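Receptor-like protein kinase ANXUR1 (Arabidopsis thaliana, PDB 6FIG) is a plant receptor-like serine/threonine kinase whose tandem malectin-like ectodomain probably senses extracellular signals during reproduction. Local coordinates at residues G70-Y81 / A120-T131; F165-F173 / M328-V336. All blocks are in the same frame, centred on the assembly; numbering follows the deposited sequence.

Interaction 1 pairs two antiparallel strands, 73-80 and 122-128. Interaction 2 lays the short strand 167-170 beside strand 327-336. Their centres are 22 Å apart, but the two contacts touch through Phe165. Its ring atom CE2 lies 3.4 Å from Ser127 OG, and its CD2 lies 4.0 Å from Arg73 CD. In sequence, both strands of interaction 1 come before either segment of interaction 2. The side chain of Tyr79 in interaction 1 is about 7 Å from a bound calcium ion. The side chain of Val171 in interaction 2 is about 8 Å from an N-acetylglucosamine of a bound glycan. The contacts therefore sit near different bound groups within the malectin-like region.

Interaction 1 (G70-Y81 / A120-T131); sequences GDKRHLLRLYFY and AYLVKEYSLAPT
Val123 sets a methyl bump on the flat face of Tyr79. Its CG1 stands 4.0 Å from the Tyr79 ring centroid, 11° off the ring normal, a CH-pi contact. CG2 touches CD2 of the same ring. The Tyr79 hydroxyl goes on to Glu157. Further along this face, Arg77 and Glu125 lie side by side and point the same way. Glu125 puts CG anti to the backbone N (chi1 179°), and its extended chain keeps pace with the straight Arg77. Arg77 grips one oxygen with two nitrogens: NE is 2.8 Å and NH2 3.0 Å from Glu125 OE2. Glu125 OE1 turns to Arg190 and Ser187, so a buried carboxylate is held at both oxygens. Leu75 crosses Glu125 at a slant, with CD2 against the carboxylate carbon CD.

These strands, 73-80 and 122-128, form an antiparallel pair in a malectin-like beta-sandwich. Eight backbone hydrogen bonds join them, two at each of four hydrogen-bonded pairs. Strand 151-161 flanks 73-80. The other face meets strand 102-108 of a five-stranded antiparallel sheet, and also helix 110-117.

On that inner face, Leu128 pushes CD1 into the notch between CB and CD2 of Leu76, 4.1 Å from Leu76 CD2. Leu78 CD1 comes obliquely to the Tyr126 ring. Lys124 crosses Phe80 at about a right angle. Its CG meets the ring edge, 4.0 Å from Phe80 CE2, while its amine leads away.

Beyond the strand ends, the Pro130 ring fits the bend at Gly70 and Asp71, with Pro130 CB 3.5 Å from Gly70 O. On the Leu75 and Ser127 side, Arg73 bends at chi3 (-76°) round Ser127 OG. NH1 donates to Ser127 OG at 2.9 Å, close to the guanidinium plane. Ala129 CA lies over one face of the guanidinium, toward its rim. Glu163 takes Arg73 NE.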
loop_
_atom_site.group_PDB
_atom_site.type_symbol
_atom_site.label_atom_id
_atom_site.label_comp_id
_atom_site.label_asym_id
_atom_site.label_seq_id
_atom_site.Cartn_x
_atom_site.Cartn_y
_atom_site.Cartn_z
ATOM N N GLY A 70 16.334 -7.934 8.537
ATOM C CA GLY A 70 17.649 -7.381 8.845
ATOM C C GLY A 70 18.508 -6.961 7.669
ATOM O O GLY A 70 19.434 -6.169 7.826
ATOM N N ASP A 71 18.211 -7.487 6.490
ATOM C CA ASP A 71 18.976 -7.161 5.307
ATOM C C ASP A 71 18.378 -5.993 4.512
ATOM O O ASP A 71 18.862 -5.696 3.432
ATOM C CB ASP A 71 19.117 -8.401 4.410
ATOM C CG ASP A 71 17.781 -8.942 3.927
ATOM O OD1 ASP A 71 16.753 -8.775 4.616
ATOM O OD2 ASP A 71 17.779 -9.587 2.868
ATOM N N LYS A 72 17.339 -5.346 5.046
ATOM C CA LYS A 72 16.631 -4.287 4.338
ATOM C C LYS A 72 16.761 -2.951 5.052
ATOM O O LYS A 72 16.924 -2.877 6.280
ATOM C CB LYS A 72 15.136 -4.623 4.186
ATOM C CG LYS A 72 14.845 -5.947 3.496
ATOM C CD LYS A 72 15.266 -5.971 2.043
ATOM C CE LYS A 72 14.999 -7.339 1.423
ATOM N NZ LYS A 72 15.268 -7.364 -0.031
ATOM N N ARG A 73 16.673 -1.890 4.261
ATOM C CA ARG A 73 16.649 -0.532 4.758
ATOM C C ARG A 73 15.228 -0.192 5.212
ATOM O O ARG A 73 14.262 -0.755 4.672
ATOM C CB ARG A 73 17.124 0.391 3.617
ATOM C CG ARG A 73 17.133 1.864 3.906
ATOM C CD ARG A 73 17.855 2.672 2.846
ATOM N NE ARG A 73 19.304 2.577 2.938
ATOM C CZ ARG A 73 20.071 3.287 3.770
ATOM N NH1 ARG A 73 19.547 4.131 4.643
ATOM N NH2 ARG A 73 21.394 3.113 3.739
ATOM N N HIS A 74 15.120 0.673 6.223
ATOM C CA HIS A 74 13.815 1.121 6.742
ATOM C C HIS A 74 13.700 2.593 6.887
ATOM O O HIS A 74 14.668 3.272 7.261
ATOM C CB HIS A 74 13.532 0.475 8.099
ATOM C CG HIS A 74 13.390 -0.990 8.005
ATOM N ND1 HIS A 74 14.481 -1.829 7.969
ATOM C CD2 HIS A 74 12.296 -1.769 7.844
ATOM C CE1 HIS A 74 14.060 -3.070 7.797
ATOM N NE2 HIS A 74 12.737 -3.059 7.708
ATOM N N LEU A 75 12.510 3.108 6.594
ATOM C CA LEU A 75 12.120 4.412 7.072
ATOM C C LEU A 75 11.567 4.281 8.480
ATOM O O LEU A 75 10.784 3.359 8.771
ATOM C CB LEU A 75 11.032 5.045 6.215
ATOM C CG LEU A 75 11.392 5.627 4.895
ATOM C CD1 LEU A 75 10.165 6.147 4.161
ATOM C CD2 LEU A 75 12.449 6.725 4.999
ATOM N N LEU A 76 11.996 5.175 9.357
ATOM C CA LEU A 76 11.465 5.283 10.708
ATOM C C LEU A 76 10.959 6.683 10.857
ATOM O O LEU A 76 11.724 7.647 10.628
ATOM C CB LEU A 76 12.537 4.992 11.748
ATOM C CG LEU A 76 12.200 5.331 13.201
ATOM C CD1 LEU A 76 11.096 4.419 13.733
ATOM C CD2 LEU A 76 13.428 5.190 14.088
ATOM N N ARG A 77 9.701 6.846 11.244
ATOM C CA ARG A 77 9.158 8.141 11.560
ATOM C C ARG A 77 8.707 8.213 13.003
ATOM O O ARG A 77 8.090 7.272 13.499
ATOM C CB ARG A 77 7.950 8.475 10.700
ATOM C CG ARG A 77 8.293 8.620 9.239
ATOM C CD ARG A 77 7.077 8.892 8.405
ATOM N NE ARG A 77 7.457 8.912 6.999
ATOM C CZ ARG A 77 6.751 8.395 6.001
ATOM N NH1 ARG A 77 5.593 7.788 6.194
ATOM N NH2 ARG A 77 7.241 8.454 4.768
ATOM N N LEU A 78 8.987 9.341 13.622
ATOM C CA LEU A 78 8.590 9.625 14.995
ATOM C C LEU A 78 7.737 10.888 14.969
ATOM O O LEU A 78 8.174 11.930 14.459
ATOM C CB LEU A 78 9.819 9.842 15.870
ATOM C CG LEU A 78 10.827 8.689 15.866
ATOM C CD1 LEU A 78 12.019 9.043 16.704
ATOM C CD2 LEU A 78 10.211 7.385 16.366
ATOM N N TYR A 79 6.519 10.786 15.502
ATOM C CA TYR A 79 5.538 11.879 15.508
ATOM C C TYR A 79 5.433 12.450 16.914
ATOM O O TYR A 79 5.217 11.693 17.872
ATOM C CB TYR A 79 4.152 11.372 15.087
ATOM C CG TYR A 79 4.034 10.921 13.638
ATOM C CD1 TYR A 79 4.682 9.783 13.170
ATOM C CD2 TYR A 79 3.253 11.646 12.735
ATOM C CE1 TYR A 79 4.579 9.386 11.840
ATOM C CE2 TYR A 79 3.123 11.250 11.405
ATOM C CZ TYR A 79 3.780 10.119 10.964
ATOM O OH TYR A 79 3.631 9.759 9.638
ATOM N N PHE A 80 5.539 13.768 17.021
ATOM C CA PHE A 80 5.461 14.459 18.296
ATOM C C PHE A 80 4.484 15.629 18.245
ATOM O O PHE A 80 4.502 16.422 17.303
ATOM C CB PHE A 80 6.831 15.004 18.659
ATOM C CG PHE A 80 7.899 13.960 18.771
ATOM C CD1 PHE A 80 7.954 13.126 19.866
ATOM C CD2 PHE A 80 8.865 13.813 17.764
ATOM C CE1 PHE A 80 8.955 12.169 19.968
ATOM C CE2 PHE A 80 9.861 12.861 17.869
ATOM C CZ PHE A 80 9.913 12.042 18.974
ATOM N N TYR A 81 3.649 15.726 19.272
ATOM C CA TYR A 81 2.717 16.841 19.450
ATOM C C TYR A 81 2.890 17.361 20.887
ATOM O O TYR A 81 2.266 16.829 21.798
ATOM C CB TYR A 81 1.285 16.364 19.209
ATOM C CG TYR A 81 0.245 17.430 19.445
ATOM C CD1 TYR A 81 0.273 18.615 18.721
ATOM C CD2 TYR A 81 -0.773 17.255 20.380
ATOM C CE1 TYR A 81 -0.678 19.608 18.935
ATOM C CE2 TYR A 81 -1.734 18.241 20.598
ATOM C CZ TYR A 81 -1.681 19.413 19.868
ATOM O OH TYR A 81 -2.642 20.389 20.103
ATOM N N ALA A 120 2.925 23.299 15.251
ATOM C CA ALA A 120 2.416 22.684 16.487
ATOM C C ALA A 120 2.765 21.198 16.640
ATOM O O ALA A 120 2.551 20.630 17.716
ATOM C CB ALA A 120 0.910 22.872 16.589
ATOM N N TYR A 121 3.293 20.581 15.591
ATOM C CA TYR A 121 3.656 19.155 15.586
ATOM C C TYR A 121 4.933 18.937 14.769
ATOM O O TYR A 121 5.310 19.790 13.967
ATOM C CB TYR A 121 2.499 18.324 15.014
ATOM C CG TYR A 121 2.151 18.690 13.595
ATOM C CD1 TYR A 121 1.306 19.761 13.322
ATOM C CD2 TYR A 121 2.705 18.000 12.524
ATOM C CE1 TYR A 121 1.004 20.121 12.019
ATOM C CE2 TYR A 121 2.412 18.354 11.214
ATOM C CZ TYR A 121 1.560 19.412 10.974
ATOM O OH TYR A 121 1.258 19.774 9.680
ATOM N N LEU A 122 5.589 17.799 14.983
ATOM C CA LEU A 122 6.834 17.437 14.283
ATOM C C LEU A 122 6.750 16.003 13.812
ATOM O O LEU A 122 6.200 15.150 14.512
ATOM C CB LEU A 122 8.052 17.511 15.220
ATOM C CG LEU A 122 8.306 18.800 15.980
ATOM C CD1 LEU A 122 9.384 18.596 17.031
ATOM C CD2 LEU A 122 8.684 19.937 15.047
ATOM N N VAL A 123 7.325 15.731 12.638
ATOM C CA VAL A 123 7.559 14.376 12.188
ATOM C C VAL A 123 9.054 14.279 11.865
ATOM O O VAL A 123 9.555 14.958 10.951
ATOM C CB VAL A 123 6.735 13.985 10.950
ATOM C CG1 VAL A 123 6.931 12.508 10.632
ATOM C CG2 VAL A 123 5.260 14.332 11.134
ATOM N N LYS A 124 9.773 13.486 12.635
ATOM C CA LYS A 124 11.172 13.213 12.393
ATOM C C LYS A 124 11.221 11.953 11.553
ATOM O O LYS A 124 10.589 10.965 11.893
ATOM C CB LYS A 124 11.942 12.990 13.697
ATOM C CG LYS A 124 11.918 14.140 14.687
ATOM C CD LYS A 124 12.782 15.297 14.267
ATOM C CE LYS A 124 12.907 16.269 15.435
ATOM N NZ LYS A 124 13.813 17.401 15.182
ATOM N N GLU A 125 11.964 11.959 10.441
ATOM C CA GLU A 125 12.033 10.814 9.572
ATOM C C GLU A 125 13.481 10.445 9.331
ATOM O O GLU A 125 14.309 11.338 9.008
ATOM C CB GLU A 125 11.361 11.110 8.228
ATOM C CG GLU A 125 11.403 9.952 7.249
ATOM C CD GLU A 125 10.794 10.289 5.912
ATOM O OE1 GLU A 125 11.569 10.696 5.043
ATOM O OE2 GLU A 125 9.570 10.128 5.710
ATOM N N TYR A 126 13.765 9.159 9.426
ATOM C CA TYR A 126 15.097 8.609 9.273
ATOM C C TYR A 126 15.062 7.462 8.291
ATOM O O TYR A 126 14.057 6.772 8.175
ATOM C CB TYR A 126 15.631 8.135 10.624
ATOM C CG TYR A 126 15.560 9.192 11.663
ATOM C CD1 TYR A 126 16.593 10.137 11.808
ATOM C CD2 TYR A 126 14.461 9.304 12.503
ATOM C CE1 TYR A 126 16.514 11.141 12.744
ATOM C CE2 TYR A 126 14.369 10.302 13.439
ATOM C CZ TYR A 126 15.395 11.227 13.563
ATOM O OH TYR A 126 15.303 12.240 14.467
ATOM N N SER A 127 16.176 7.236 7.599
ATOM C CA SER A 127 16.367 6.069 6.775
ATOM C C SER A 127 17.534 5.291 7.350
ATOM O O SER A 127 18.685 5.762 7.335
ATOM C CB SER A 127 16.620 6.398 5.307
ATOM O OG SER A 127 16.838 5.202 4.571
ATOM N N LEU A 128 17.213 4.123 7.892
ATOM C CA LEU A 128 18.162 3.314 8.649
ATOM C C LEU A 128 18.749 2.227 7.773
ATOM O O LEU A 128 18.006 1.410 7.202
ATOM C CB LEU A 128 17.458 2.688 9.850
ATOM C CG LEU A 128 16.803 3.693 10.809
ATOM C CD1 LEU A 128 16.100 2.944 11.938
ATOM C CD2 LEU A 128 17.822 4.690 11.356
ATOM N N ALA A 129 20.076 2.187 7.674
ATOM C CA ALA A 129 20.742 1.132 6.920
ATOM C C ALA A 129 20.446 -0.260 7.487
ATOM O O ALA A 129 20.127 -0.397 8.678
ATOM C CB ALA A 129 22.255 1.368 6.877
ATOM N N PRO A 130 20.580 -1.298 6.652
ATOM C CA PRO A 130 20.361 -2.657 7.142
ATOM C C PRO A 130 21.199 -2.954 8.387
ATOM O O PRO A 130 22.382 -2.597 8.416
ATOM C CB PRO A 130 20.805 -3.531 5.974
ATOM C CG PRO A 130 20.617 -2.690 4.761
ATOM C CD PRO A 130 20.794 -1.255 5.196
ATOM N N THR A 131 20.544 -3.571 9.369
ATOM C CA THR A 131 21.062 -3.874 10.707
ATOM C C THR A 131 21.627 -5.288 10.840
ATOM O O THR A 131 22.320 -5.578 11.818
ATOM C CB THR A 131 19.903 -3.793 11.742
ATOM O OG1 THR A 131 18.794 -4.619 11.315
ATOM C CG2 THR A 131 19.418 -2.393 11.927
HETATM O O HOH W 1 17.514 -3.667 8.964
HETATM O O HOH W 2 16.977 -0.903 8.910
#

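Interaction 2 (F165-F173 / M328-V336); sequences FDTAALVGF and MYKDYAIYV
Ala169 bonds to both Asp331 and Ala333 through its backbone. Its N donates to Asp331 O at 3.0 Å, and its O accepts from Ala333 N at 2.8 Å. Both donors stand well above the plane of the carbonyl they meet. Val171 N then reaches Ala333 O at 2.9 Å in an almost straight bond (177°). The strands diverge by 57°, and the pairing is short.

The apolar contacts are small. Ala168 CB sits between Asp331 CB and Ala333 CB, 3.9 Å from the latter. Leu170 CD2 comes to the same Ala333 methyl. Val171 wedges between two residues. The Val171 and Tyr332 side chains cross at about a right angle, and Val171 CG2 lies 3.8 Å from Tyr332 CB. Its CB and CG1 meet Ile334 CD1.

Water carries the polar contact at the other end. One water bridges Asp166 O and Asp331 OD2. A second joins Thr167 O to the same OD2, 2.6 Å from Asp331 OD2. Asp331 OD1 is held by a salt bridge to Arg283.

A type II turn from Leu170 to Phe173 begins within the pairing; its closing bond, Phe173 N to Leu170 O, is weak. Strand 167-170 also pairs antiparallel with 177-179. This is consistent with a beta-hairpin linker between tandem malectin-like domains, here docked on strand 327-336 by a short parallel pairing.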
loop_
_atom_site.group_PDB
_atom_site.type_symbol
_atom_site.label_atom_id
_atom_site.label_comp_id
_atom_site.label_asym_id
_atom_site.label_seq_id
_atom_site.Cartn_x
_atom_site.Cartn_y
_atom_site.Cartn_z
ATOM N N PHE A 165 19.687 5.069 -1.967
ATOM C CA PHE A 165 20.858 5.928 -1.756
ATOM C C PHE A 165 22.101 5.229 -2.261
ATOM O O PHE A 165 22.281 4.037 -2.077
ATOM C CB PHE A 165 21.018 6.250 -0.271
ATOM C CG PHE A 165 19.791 6.890 0.324
ATOM C CD1 PHE A 165 19.485 8.208 0.027
ATOM C CD2 PHE A 165 18.909 6.151 1.091
ATOM C CE1 PHE A 165 18.339 8.813 0.559
ATOM C CE2 PHE A 165 17.771 6.732 1.626
ATOM C CZ PHE A 165 17.472 8.063 1.350
ATOM N N ASP A 166 22.957 5.979 -2.930
ATOM C CA ASP A 166 24.245 5.458 -3.368
ATOM C C ASP A 166 25.259 6.589 -3.142
ATOM O O ASP A 166 25.223 7.230 -2.079
ATOM C CB ASP A 166 24.160 4.981 -4.820
ATOM C CG ASP A 166 25.325 4.099 -5.204
ATOM O OD1 ASP A 166 25.611 3.124 -4.465
ATOM O OD2 ASP A 166 25.953 4.373 -6.242
ATOM N N THR A 167 26.106 6.903 -4.111
ATOM C CA THR A 167 27.128 7.909 -3.903
ATOM C C THR A 167 26.602 9.304 -4.216
ATOM O O THR A 167 25.640 9.482 -4.972
ATOM C CB THR A 167 28.396 7.615 -4.724
ATOM O OG1 THR A 167 28.089 7.691 -6.118
ATOM C CG2 THR A 167 28.937 6.263 -4.414
ATOM N N ALA A 168 27.258 10.298 -3.633
ATOM C CA ALA A 168 26.959 11.702 -3.871
ATOM C C ALA A 168 28.257 12.423 -4.185
ATOM O O ALA A 168 29.285 12.130 -3.579
ATOM C CB ALA A 168 26.314 12.313 -2.636
ATOM N N ALA A 169 28.192 13.330 -5.149
ATOM C CA ALA A 169 29.362 14.091 -5.596
ATOM C C ALA A 169 29.667 15.176 -4.571
ATOM O O ALA A 169 28.807 15.988 -4.274
ATOM C CB ALA A 169 29.072 14.719 -6.959
ATOM N N LEU A 170 30.888 15.202 -4.051
ATOM C CA LEU A 170 31.267 16.230 -3.087
ATOM C C LEU A 170 31.407 17.558 -3.810
ATOM O O LEU A 170 32.178 17.673 -4.771
ATOM C CB LEU A 170 32.548 15.879 -2.326
ATOM C CG LEU A 170 32.292 15.028 -1.074
ATOM C CD1 LEU A 170 33.542 14.256 -0.679
ATOM C CD2 LEU A 170 31.795 15.884 0.093
ATOM N N VAL A 171 30.642 18.530 -3.338
ATOM C CA VAL A 171 30.569 19.865 -3.920
ATOM C C VAL A 171 31.937 20.542 -3.868
ATOM O O VAL A 171 32.682 20.389 -2.901
ATOM C CB VAL A 171 29.522 20.716 -3.161
ATOM C CG1 VAL A 171 29.595 22.179 -3.578
ATOM C CG2 VAL A 171 28.127 20.165 -3.414
ATOM N N GLY A 172 32.271 21.266 -4.933
ATOM C CA GLY A 172 33.515 22.028 -4.977
ATOM C C GLY A 172 34.769 21.183 -5.131
ATOM O O GLY A 172 35.875 21.718 -5.043
ATOM N N PHE A 173 34.603 19.871 -5.341
ATOM C CA PHE A 173 35.689 18.943 -5.665
ATOM C C PHE A 173 35.214 18.193 -6.901
ATOM O O PHE A 173 34.023 18.201 -7.187
ATOM C CB PHE A 173 35.943 17.957 -4.519
ATOM C CG PHE A 173 36.261 18.615 -3.198
ATOM C CD1 PHE A 173 37.425 19.369 -3.036
ATOM C CD2 PHE A 173 35.410 18.468 -2.110
ATOM C CE1 PHE A 173 37.719 19.972 -1.815
ATOM C CE2 PHE A 173 35.699 19.054 -0.883
ATOM C CZ PHE A 173 36.855 19.810 -0.734
ATOM N N MET A 328 15.112 12.224 -13.694
ATOM C CA MET A 328 16.412 11.867 -13.144
ATOM C C MET A 328 16.610 12.595 -11.843
ATOM O O MET A 328 15.851 13.499 -11.475
ATOM C CB MET A 328 17.534 12.268 -14.106
ATOM C CG MET A 328 17.557 13.759 -14.366
ATOM S SD MET A 328 19.100 14.386 -15.077
ATOM C CE MET A 328 20.194 14.247 -13.676
ATOM N N TYR A 329 17.680 12.228 -11.162
ATOM C CA TYR A 329 18.135 12.992 -10.028
ATOM C C TYR A 329 19.652 13.006 -10.003
ATOM O O TYR A 329 20.313 12.162 -10.631
ATOM C CB TYR A 329 17.569 12.419 -8.716
ATOM C CG TYR A 329 18.091 11.051 -8.403
ATOM C CD1 TYR A 329 17.479 9.926 -8.926
ATOM C CD2 TYR A 329 19.227 10.883 -7.611
ATOM C CE1 TYR A 329 17.966 8.655 -8.682
ATOM C CE2 TYR A 329 19.728 9.615 -7.343
ATOM C CZ TYR A 329 19.073 8.503 -7.861
ATOM O OH TYR A 329 19.527 7.226 -7.647
ATOM N N LYS A 330 20.195 13.974 -9.285
ATOM C CA LYS A 330 21.614 14.007 -9.026
ATOM C C LYS A 330 21.842 14.318 -7.563
ATOM O O LYS A 330 21.226 15.218 -7.027
ATOM C CB LYS A 330 22.325 15.043 -9.871
ATOM C CG LYS A 330 23.830 14.772 -9.900
ATOM C CD LYS A 330 24.432 15.058 -11.270
ATOM C CE LYS A 330 25.862 14.550 -11.358
ATOM N NZ LYS A 330 26.817 15.340 -10.534
ATOM N N ASP A 331 22.741 13.557 -6.947
ATOM C CA ASP A 331 23.086 13.751 -5.539
ATOM C C ASP A 331 24.414 14.510 -5.376
ATOM O O ASP A 331 25.429 14.159 -5.974
ATOM C CB ASP A 331 23.214 12.396 -4.834
ATOM C CG ASP A 331 21.897 11.724 -4.605
ATOM O OD1 ASP A 331 20.834 12.348 -4.680
ATOM O OD2 ASP A 331 21.956 10.515 -4.262
ATOM N N TYR A 332 24.392 15.516 -4.513
ATOM C CA TYR A 332 25.590 16.290 -4.157
ATOM C C TYR A 332 25.751 16.274 -2.646
ATOM O O TYR A 332 24.753 16.307 -1.931
ATOM C CB TYR A 332 25.416 17.740 -4.604
ATOM C CG TYR A 332 25.161 17.901 -6.084
ATOM C CD1 TYR A 332 26.215 17.951 -6.981
ATOM C CD2 TYR A 332 23.866 17.987 -6.575
ATOM C CE1 TYR A 332 25.984 18.096 -8.349
ATOM C CE2 TYR A 332 23.628 18.140 -7.935
ATOM C CZ TYR A 332 24.686 18.198 -8.803
ATOM O OH TYR A 332 24.400 18.337 -10.136
ATOM N N ALA A 333 26.983 16.237 -2.179
ATOM C CA ALA A 333 27.277 16.208 -0.745
ATOM C C ALA A 333 28.073 17.434 -0.321
ATOM O O ALA A 333 28.968 17.899 -1.044
ATOM C CB ALA A 333 28.028 14.939 -0.375
ATOM N N ILE A 334 27.755 17.950 0.866
ATOM C CA ILE A 334 28.435 19.109 1.438
ATOM C C ILE A 334 28.551 18.938 2.952
ATOM O O ILE A 334 27.530 18.677 3.604
ATOM C CB ILE A 334 27.684 20.443 1.104
ATOM C CG1 ILE A 334 28.438 21.670 1.641
ATOM C CG2 ILE A 334 26.231 20.472 1.533
ATOM C CD1 ILE A 334 29.097 22.488 0.578
ATOM N N TYR A 335 29.762 19.127 3.477
ATOM C CA TYR A 335 29.972 19.209 4.914
ATOM C C TYR A 335 29.687 20.626 5.364
ATOM O O TYR A 335 30.233 21.582 4.790
ATOM C CB TYR A 335 31.391 18.808 5.315
ATOM C CG TYR A 335 31.598 18.832 6.819
ATOM C CD1 TYR A 335 30.917 17.940 7.649
ATOM C CD2 TYR A 335 32.452 19.749 7.418
ATOM C CE1 TYR A 335 31.084 17.975 9.012
ATOM C CE2 TYR A 335 32.630 19.778 8.789
ATOM C CZ TYR A 335 31.940 18.877 9.584
ATOM O OH TYR A 335 32.106 18.890 10.948
ATOM N N VAL A 336 28.831 20.781 6.360
ATOM C CA VAL A 336 28.551 22.078 6.949
ATOM C C VAL A 336 29.328 22.214 8.232
ATOM O O VAL A 336 29.013 21.563 9.219
ATOM C CB VAL A 336 27.055 22.284 7.188
ATOM C CG1 VAL A 336 26.808 23.628 7.894
ATOM C CG2 VAL A 336 26.326 22.177 5.868
HETATM O O HOH W 3 22.895 9.029 -2.112
HETATM O O HOH W 4 23.018 8.324 -5.193
#